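Local coordinates for E2A dna-binding protein (Human adenovirus 5, PDB 2WB0) that binds single-stranded DNA and drives elongation in adenoviral strand-displacement replication, unwinding the template without ATP by forming multimers, at residues L59-M70 / D295-A306. Residues are numbered along the deposited sequence; the frame is centred on the assembly and turned at random.
Sequences LTFTSNKTFVTM and DFKISAPDLLNA
Thr60 and Thr62 both bond to one carboxylate oxygen of Asp302. The Thr60 N-H runs almost straight (178°) to the syn lone pair of Asp302 OD2, N to OD2 2.7 Å, while Thr62 OG1 donates to the anti lone pair at 2.6 Å. A water accepts from Thr60 OG1 and donates to Asp302 OD1, and Ser299, the N-cap of helix 300-315, gives its hydroxyl to Thr60 O. Beyond Phe61, whose ring meets that of Phe245, Thr62 OG1 accepts the Ser299 amide (OG1 to N 3.0 Å). With OG1 beside its own backbone N (chi1 -66°), Thr62 turns CG2 alongside Ile298 CG1. The Ser63 amide bonds to Lys297 O. Extended Lys65 brings NZ to Asp295 OD1 at 2.9 Å, a salt bridge, and forms another with Glu224, its stronger partner. Thr66 splits its branches: OG1 accepts the Lys297 amide (N to OG1 3.0 Å), and CG2 sits over one face of the Phe296 ring, 3.8 Å from its centroid, a CH-pi contact. Phe67 points its ring edge at Asp302 O, 3.2 Å from CE1, and packs on Ala306 CB. Met70, bent at chi2 and chi3, sets SD at the edge of Phe296 and CE against Leu303 CD2. Phe296 also touches Cys223, a zinc ligand, tying the all-alpha region to the zinc-binding region. Two donors on OD2 would favour the ionised form of the buried Asp302.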
ATOM      1  N   LEU A  59     -14.614   5.970   2.228  1.00 17.91           N
ATOM      2  CA  LEU A  59     -13.163   5.721   2.156  1.00 17.08           C
ATOM      3  C   LEU A  59     -12.518   6.637   3.188  1.00 18.10           C
ATOM      4  O   LEU A  59     -13.103   7.708   3.472  1.00 18.65           O
ATOM      5  CB  LEU A  59     -12.638   6.036   0.729  1.00 15.06           C
ATOM      6  CG  LEU A  59     -13.158   5.029  -0.328  1.00 15.33           C
ATOM      7  CD1 LEU A  59     -12.652   5.327  -1.720  1.00 17.46           C
ATOM      8  CD2 LEU A  59     -12.846   3.541   0.014  1.00 16.43           C
ATOM      9  N   THR A  60     -11.332   6.281   3.705  1.00 15.62           N
ATOM     10  CA  THR A  60     -10.717   7.112   4.759  1.00 15.96           C
ATOM     11  C   THR A  60      -9.260   7.250   4.388  1.00 15.76           C
ATOM     12  O   THR A  60      -8.543   6.217   4.346  1.00 15.16           O
ATOM     13  CB  THR A  60     -10.775   6.435   6.128  1.00 16.71           C
ATOM     14  OG1 THR A  60     -12.122   6.059   6.396  1.00 14.67           O
ATOM     15  CG2 THR A  60     -10.313   7.435   7.281  1.00 17.91           C
ATOM     16  N   PHE A  61      -8.853   8.483   4.049  1.00 15.43           N
ATOM     17  CA  PHE A  61      -7.490   8.738   3.516  1.00 15.98           C
ATOM     18  C   PHE A  61      -7.175   7.842   2.309  1.00 16.36           C
ATOM     19  O   PHE A  61      -5.996   7.334   2.167  1.00 19.19           O
ATOM     20  CB  PHE A  61      -6.382   8.456   4.524  1.00 15.19           C
ATOM     21  CG  PHE A  61      -6.581   9.103   5.872  1.00 16.91           C
ATOM     22  CD1 PHE A  61      -6.970  10.462   5.995  1.00 24.27           C
ATOM     23  CD2 PHE A  61      -6.421   8.347   7.008  1.00 16.50           C
ATOM     24  CE1 PHE A  61      -7.213  11.017   7.330  1.00 23.73           C
ATOM     25  CE2 PHE A  61      -6.609   8.880   8.257  1.00 22.51           C
ATOM     26  CZ  PHE A  61      -6.971  10.218   8.423  1.00 21.32           C
ATOM     27  N   THR A  62      -8.150   7.636   1.451  1.00 14.70           N
ATOM     28  CA  THR A  62      -7.925   6.843   0.255  1.00 13.34           C
ATOM     29  C   THR A  62      -8.574   7.641  -0.856  1.00 14.66           C
ATOM     30  O   THR A  62      -9.668   8.159  -0.652  1.00 14.66           O
ATOM     31  CB  THR A  62      -8.671   5.521   0.404  1.00 12.89           C
ATOM     32  OG1 THR A  62      -8.086   4.799   1.452  1.00 10.84           O
ATOM     33  CG2 THR A  62      -8.638   4.715  -0.902  1.00 12.28           C
ATOM     34  N   SER A  63      -7.921   7.758  -2.007  1.00 14.21           N
ATOM     35  CA  SER A  63      -8.595   8.440  -3.125  1.00 15.91           C
ATOM     36  C   SER A  63      -9.468   7.467  -3.866  1.00 16.18           C
ATOM     37  O   SER A  63      -9.168   6.242  -3.903  1.00 15.04           O
ATOM     38  CB  SER A  63      -7.616   9.067  -4.077  1.00 17.29           C
ATOM     39  OG  SER A  63      -7.142   8.128  -4.966  1.00 18.59           O
ATOM     40  N   ASN A  64     -10.574   7.959  -4.405  1.00 14.08           N
ATOM     41  CA  ASN A  64     -11.517   7.069  -5.148  1.00 14.68           C
ATOM     42  C   ASN A  64     -10.828   6.309  -6.266  1.00 13.29           C
ATOM     43  O   ASN A  64     -11.052   5.121  -6.461  1.00 12.74           O
ATOM     44  CB  ASN A  64     -12.690   7.865  -5.788  1.00 15.53           C
ATOM     45  CG  ASN A  64     -13.630   8.537  -4.730  1.00 21.53           C
ATOM     46  OD1 ASN A  64     -13.788   8.044  -3.631  1.00 21.72           O
ATOM     47  ND2 ASN A  64     -14.261   9.692  -5.110  1.00 25.88           N
ATOM     48  N   LYS A  65      -9.955   6.999  -6.976  1.00 14.37           N
ATOM     49  CA  LYS A  65      -9.223   6.430  -8.097  1.00 14.75           C
ATOM     50  C   LYS A  65      -8.337   5.310  -7.626  1.00 15.41           C
ATOM     51  O   LYS A  65      -8.298   4.233  -8.262  1.00 16.50           O
ATOM     52  CB  LYS A  65      -8.354   7.518  -8.755  1.00 16.08           C
ATOM     53  CG  LYS A  65      -7.443   6.972  -9.852  1.00 22.29           C
ATOM     54  CD  LYS A  65      -6.496   8.121 -10.304  1.00 24.47           C
ATOM     55  CE  LYS A  65      -5.150   7.629 -10.816  1.00 33.21           C
ATOM     56  NZ  LYS A  65      -4.219   8.799 -11.135  1.00 37.09           N
ATOM     57  N   THR A  66      -7.628   5.533  -6.505  1.00 15.60           N
ATOM     58  CA  THR A  66      -6.714   4.511  -6.037  1.00 14.77           C
ATOM     59  C   THR A  66      -7.517   3.311  -5.553  1.00 15.13           C
ATOM     60  O   THR A  66      -7.099   2.208  -5.783  1.00 15.34           O
ATOM     61  CB  THR A  66      -5.796   4.970  -4.896  1.00 14.62           C
ATOM     62  OG1 THR A  66      -5.082   6.156  -5.309  1.00 15.16           O
ATOM     63  CG2 THR A  66      -4.750   3.850  -4.600  1.00 12.27           C
ATOM     64  N   PHE A  67      -8.639   3.526  -4.866  1.00 13.69           N
ATOM     65  CA  PHE A  67      -9.427   2.378  -4.403  1.00 14.36           C
ATOM     66  C   PHE A  67      -9.867   1.468  -5.620  1.00 16.10           C
ATOM     67  O   PHE A  67      -9.694   0.211  -5.632  1.00 15.31           O
ATOM     68  CB  PHE A  67     -10.657   2.861  -3.599  1.00 14.14           C
ATOM     69  CG  PHE A  67     -11.450   1.746  -3.027  1.00 14.55           C
ATOM     70  CD1 PHE A  67     -10.962   1.055  -1.932  1.00 14.19           C
ATOM     71  CD2 PHE A  67     -12.655   1.350  -3.621  1.00 16.52           C
ATOM     72  CE1 PHE A  67     -11.651  -0.036  -1.359  1.00 16.56           C
ATOM     73  CE2 PHE A  67     -13.373   0.321  -3.056  1.00 17.86           C
ATOM     74  CZ  PHE A  67     -12.825  -0.425  -1.933  1.00 16.62           C
ATOM     75  N   VAL A  68     -10.417   2.106  -6.635  1.00 17.00           N
ATOM     76  CA  VAL A  68     -10.886   1.383  -7.829  1.00 18.39           C
ATOM     77  C   VAL A  68      -9.754   0.696  -8.600  1.00 18.52           C
ATOM     78  O   VAL A  68      -9.903  -0.439  -9.139  1.00 18.21           O
ATOM     79  CB  VAL A  68     -11.681   2.380  -8.732  1.00 19.31           C
ATOM     80  CG1 VAL A  68     -11.920   1.798 -10.091  1.00 24.21           C
ATOM     81  CG2 VAL A  68     -12.976   2.745  -8.034  1.00 19.24           C
ATOM     82  N   THR A  69      -8.637   1.395  -8.712  1.00 19.07           N
ATOM     83  CA  THR A  69      -7.445   0.793  -9.349  1.00 20.08           C
ATOM     84  C   THR A  69      -6.967  -0.448  -8.622  1.00 18.64           C
ATOM     85  O   THR A  69      -6.610  -1.456  -9.256  1.00 18.60           O
ATOM     86  CB  THR A  69      -6.328   1.809  -9.396  1.00 20.30           C
ATOM     87  OG1 THR A  69      -6.770   2.834 -10.297  1.00 22.26           O
ATOM     88  CG2 THR A  69      -4.992   1.141  -9.915  1.00 21.99           C
ATOM     89  N   MET A  70      -6.996  -0.403  -7.286  1.00 17.28           N
ATOM     90  CA  MET A  70      -6.568  -1.576  -6.572  1.00 15.16           C
ATOM     91  C   MET A  70      -7.587  -2.698  -6.728  1.00 14.58           C
ATOM     92  O   MET A  70      -7.200  -3.851  -6.850  1.00 13.93           O
ATOM     93  CB  MET A  70      -6.245  -1.317  -5.095  1.00 14.30           C
ATOM     94  CG  MET A  70      -5.038  -0.399  -4.881  1.00 16.97           C
ATOM     95  SD  MET A  70      -3.500  -0.895  -5.746  1.00 17.91           S
ATOM     96  CE  MET A  70      -3.313  -2.468  -4.922  1.00 16.20           C
ATOM     97  N   ASP A 295      -0.325  10.424  -7.627  1.00 16.10           N
ATOM     98  CA  ASP A 295      -1.303  10.728  -6.586  1.00 18.23           C
ATOM     99  C   ASP A 295      -1.841   9.418  -5.895  1.00 18.29           C
ATOM    100  O   ASP A 295      -2.886   9.439  -5.220  1.00 19.22           O
ATOM    101  CB  ASP A 295      -2.455  11.542  -7.206  1.00 19.43           C
ATOM    102  CG  ASP A 295      -3.206  10.779  -8.363  1.00 23.95           C
ATOM    103  OD1 ASP A 295      -3.054   9.514  -8.523  1.00 26.01           O
ATOM    104  OD2 ASP A 295      -3.993  11.431  -9.132  1.00 27.51           O
ATOM    105  N   PHE A 296      -1.128   8.286  -6.046  1.00 14.87           N
ATOM    106  CA  PHE A 296      -1.568   7.062  -5.381  1.00 14.02           C
ATOM    107  C   PHE A 296      -1.826   7.311  -3.878  1.00 14.64           C
ATOM    108  O   PHE A 296      -0.961   7.881  -3.173  1.00 15.19           O
ATOM    109  CB  PHE A 296      -0.463   6.021  -5.603  1.00 14.29           C
ATOM    110  CG  PHE A 296      -0.771   4.616  -5.055  1.00 14.78           C
ATOM    111  CD1 PHE A 296      -1.277   3.617  -5.897  1.00 12.19           C
ATOM    112  CD2 PHE A 296      -0.448   4.288  -3.738  1.00 17.97           C
ATOM    113  CE1 PHE A 296      -1.551   2.299  -5.376  1.00 15.51           C
ATOM    114  CE2 PHE A 296      -0.674   2.936  -3.182  1.00 17.30           C
ATOM    115  CZ  PHE A 296      -1.234   1.961  -3.980  1.00 14.20           C
ATOM    116  N   LYS A 297      -2.957   6.866  -3.323  1.00 14.05           N
ATOM    117  CA  LYS A 297      -3.205   7.099  -1.867  1.00 14.16           C
ATOM    118  C   LYS A 297      -4.300   6.151  -1.389  1.00 12.70           C
ATOM    119  O   LYS A 297      -5.456   6.193  -1.866  1.00 13.16           O
ATOM    120  CB  LYS A 297      -3.583   8.538  -1.505  1.00 15.23           C
ATOM    121  CG  LYS A 297      -3.688   8.864   0.021  1.00 15.56           C
ATOM    122  CD  LYS A 297      -4.460  10.193   0.254  1.00 17.75           C
ATOM    123  CE  LYS A 297      -4.067  10.906   1.576  1.00 30.26           C
ATOM    124  NZ  LYS A 297      -5.206  11.699   2.311  1.00 35.96           N
ATOM    125  N   ILE A 298      -3.916   5.259  -0.493  1.00 13.04           N
ATOM    126  CA  ILE A 298      -4.888   4.289   0.037  1.00 11.66           C
ATOM    127  C   ILE A 298      -4.487   3.867   1.424  1.00 11.42           C
ATOM    128  O   ILE A 298      -3.306   3.569   1.661  1.00 11.40           O
ATOM    129  CB  ILE A 298      -5.078   3.068  -0.894  1.00 10.68           C
ATOM    130  CG1 ILE A 298      -6.136   2.097  -0.316  1.00  9.83           C
ATOM    131  CG2 ILE A 298      -3.661   2.378  -1.209  1.00  8.58           C
ATOM    132  CD1 ILE A 298      -6.795   1.233  -1.495  1.00 12.56           C
ATOM    133  N   SER A 299      -5.458   3.790   2.340  1.00 11.71           N
ATOM    134  CA  SER A 299      -5.164   3.505   3.736  1.00 11.66           C
ATOM    135  C   SER A 299      -5.218   1.999   3.837  1.00 11.26           C
ATOM    136  O   SER A 299      -5.872   1.329   3.005  1.00 12.66           O
ATOM    137  CB  SER A 299      -6.187   4.163   4.722  1.00 11.47           C
ATOM    138  OG  SER A 299      -7.527   3.630   4.446  1.00 11.14           O
ATOM    139  N   ALA A 300      -4.515   1.433   4.814  1.00 12.21           N
ATOM    140  CA  ALA A 300      -4.499  -0.040   4.946  1.00 12.48           C
ATOM    141  C   ALA A 300      -5.878  -0.743   5.103  1.00 11.79           C
ATOM    142  O   ALA A 300      -6.115  -1.772   4.497  1.00 13.07           O
ATOM    143  CB  ALA A 300      -3.507  -0.489   6.092  1.00 10.40           C
ATOM    144  N   PRO A 301      -6.765  -0.206   5.898  1.00 13.84           N
ATOM    145  CA  PRO A 301      -8.086  -0.876   5.898  1.00 13.99           C
ATOM    146  C   PRO A 301      -8.831  -0.806   4.596  1.00 13.54           C
ATOM    147  O   PRO A 301      -9.513  -1.799   4.280  1.00 13.35           O
ATOM    148  CB  PRO A 301      -8.884  -0.141   6.972  1.00 13.91           C
ATOM    149  CG  PRO A 301      -7.775   0.632   7.810  1.00 16.11           C
ATOM    150  CD  PRO A 301      -6.732   0.974   6.791  1.00 12.67           C
ATOM    151  N   ASP A 302      -8.731   0.315   3.845  1.00 11.99           N
ATOM    152  CA  ASP A 302      -9.419   0.429   2.548  1.00 12.09           C
ATOM    153  C   ASP A 302      -8.741  -0.495   1.588  1.00 11.58           C
ATOM    154  O   ASP A 302      -9.421  -1.047   0.733  1.00 11.80           O
ATOM    155  CB  ASP A 302      -9.403   1.897   2.025  1.00 10.16           C
ATOM    156  CG  ASP A 302     -10.270   2.780   2.863  1.00 16.35           C
ATOM    157  OD1 ASP A 302     -11.073   2.182   3.631  1.00 14.66           O
ATOM    158  OD2 ASP A 302     -10.117   4.015   2.815  1.00 13.71           O
ATOM    159  N   LEU A 303      -7.427  -0.698   1.725  1.00 10.99           N
ATOM    160  CA  LEU A 303      -6.730  -1.652   0.815  1.00 12.66           C
ATOM    161  C   LEU A 303      -7.226  -3.109   1.012  1.00 12.65           C
ATOM    162  O   LEU A 303      -7.462  -3.863   0.044  1.00 12.75           O
ATOM    163  CB  LEU A 303      -5.211  -1.600   1.033  1.00 11.83           C
ATOM    164  CG  LEU A 303      -4.224  -1.893  -0.110  1.00 17.45           C
ATOM    165  CD1 LEU A 303      -2.799  -2.215   0.387  1.00 13.62           C
ATOM    166  CD2 LEU A 303      -4.648  -2.537  -1.459  1.00 12.28           C
ATOM    167  N   LEU A 304      -7.383  -3.511   2.271  1.00 13.69           N
ATOM    168  CA  LEU A 304      -7.903  -4.844   2.561  1.00 13.61           C
ATOM    169  C   LEU A 304      -9.340  -4.937   2.070  1.00 14.71           C
ATOM    170  O   LEU A 304      -9.715  -5.919   1.468  1.00 15.67           O
ATOM    171  CB  LEU A 304      -7.846  -5.107   4.061  1.00 13.98           C
ATOM    172  CG  LEU A 304      -7.764  -6.522   4.626  1.00 16.14           C
ATOM    173  CD1 LEU A 304      -8.279  -6.786   6.045  1.00 15.89           C
ATOM    174  CD2 LEU A 304      -7.547  -7.745   3.673  1.00 15.89           C
ATOM    175  N   ASN A 305     -10.133  -3.880   2.268  1.00 13.28           N
ATOM    176  CA  ASN A 305     -11.513  -3.898   1.781  1.00 14.56           C
ATOM    177  C   ASN A 305     -11.569  -3.933   0.273  1.00 16.00           C
ATOM    178  O   ASN A 305     -12.523  -4.523  -0.276  1.00 16.61           O
ATOM    179  CB  ASN A 305     -12.332  -2.684   2.231  1.00 14.87           C
ATOM    180  CG  ASN A 305     -13.113  -2.923   3.547  1.00 18.44           C
ATOM    181  OD1 ASN A 305     -13.362  -4.055   3.952  1.00 20.17           O
ATOM    182  ND2 ASN A 305     -13.547  -1.845   4.150  1.00 17.56           N
ATOM    183  N   ALA A 306     -10.553  -3.364  -0.423  1.00 14.92           N
ATOM    184  CA  ALA A 306     -10.564  -3.465  -1.907  1.00 14.91           C
ATOM    185  C   ALA A 306     -10.461  -4.943  -2.244  1.00 13.96           C
ATOM    186  O   ALA A 306     -11.173  -5.438  -3.172  1.00 15.54           O
ATOM    187  CB  ALA A 306      -9.413  -2.763  -2.559  1.00 14.28           C
TER
HETATM  188  O   HOH W   1     -12.824   3.845   5.208  1.00 15.75           O
HETATM  189  O   HOH W   2      -5.384   9.332  -6.634  1.00 25.22           O
HETATM  190  O   HOH W   3      -4.341   6.533  -7.850  1.00 31.79           O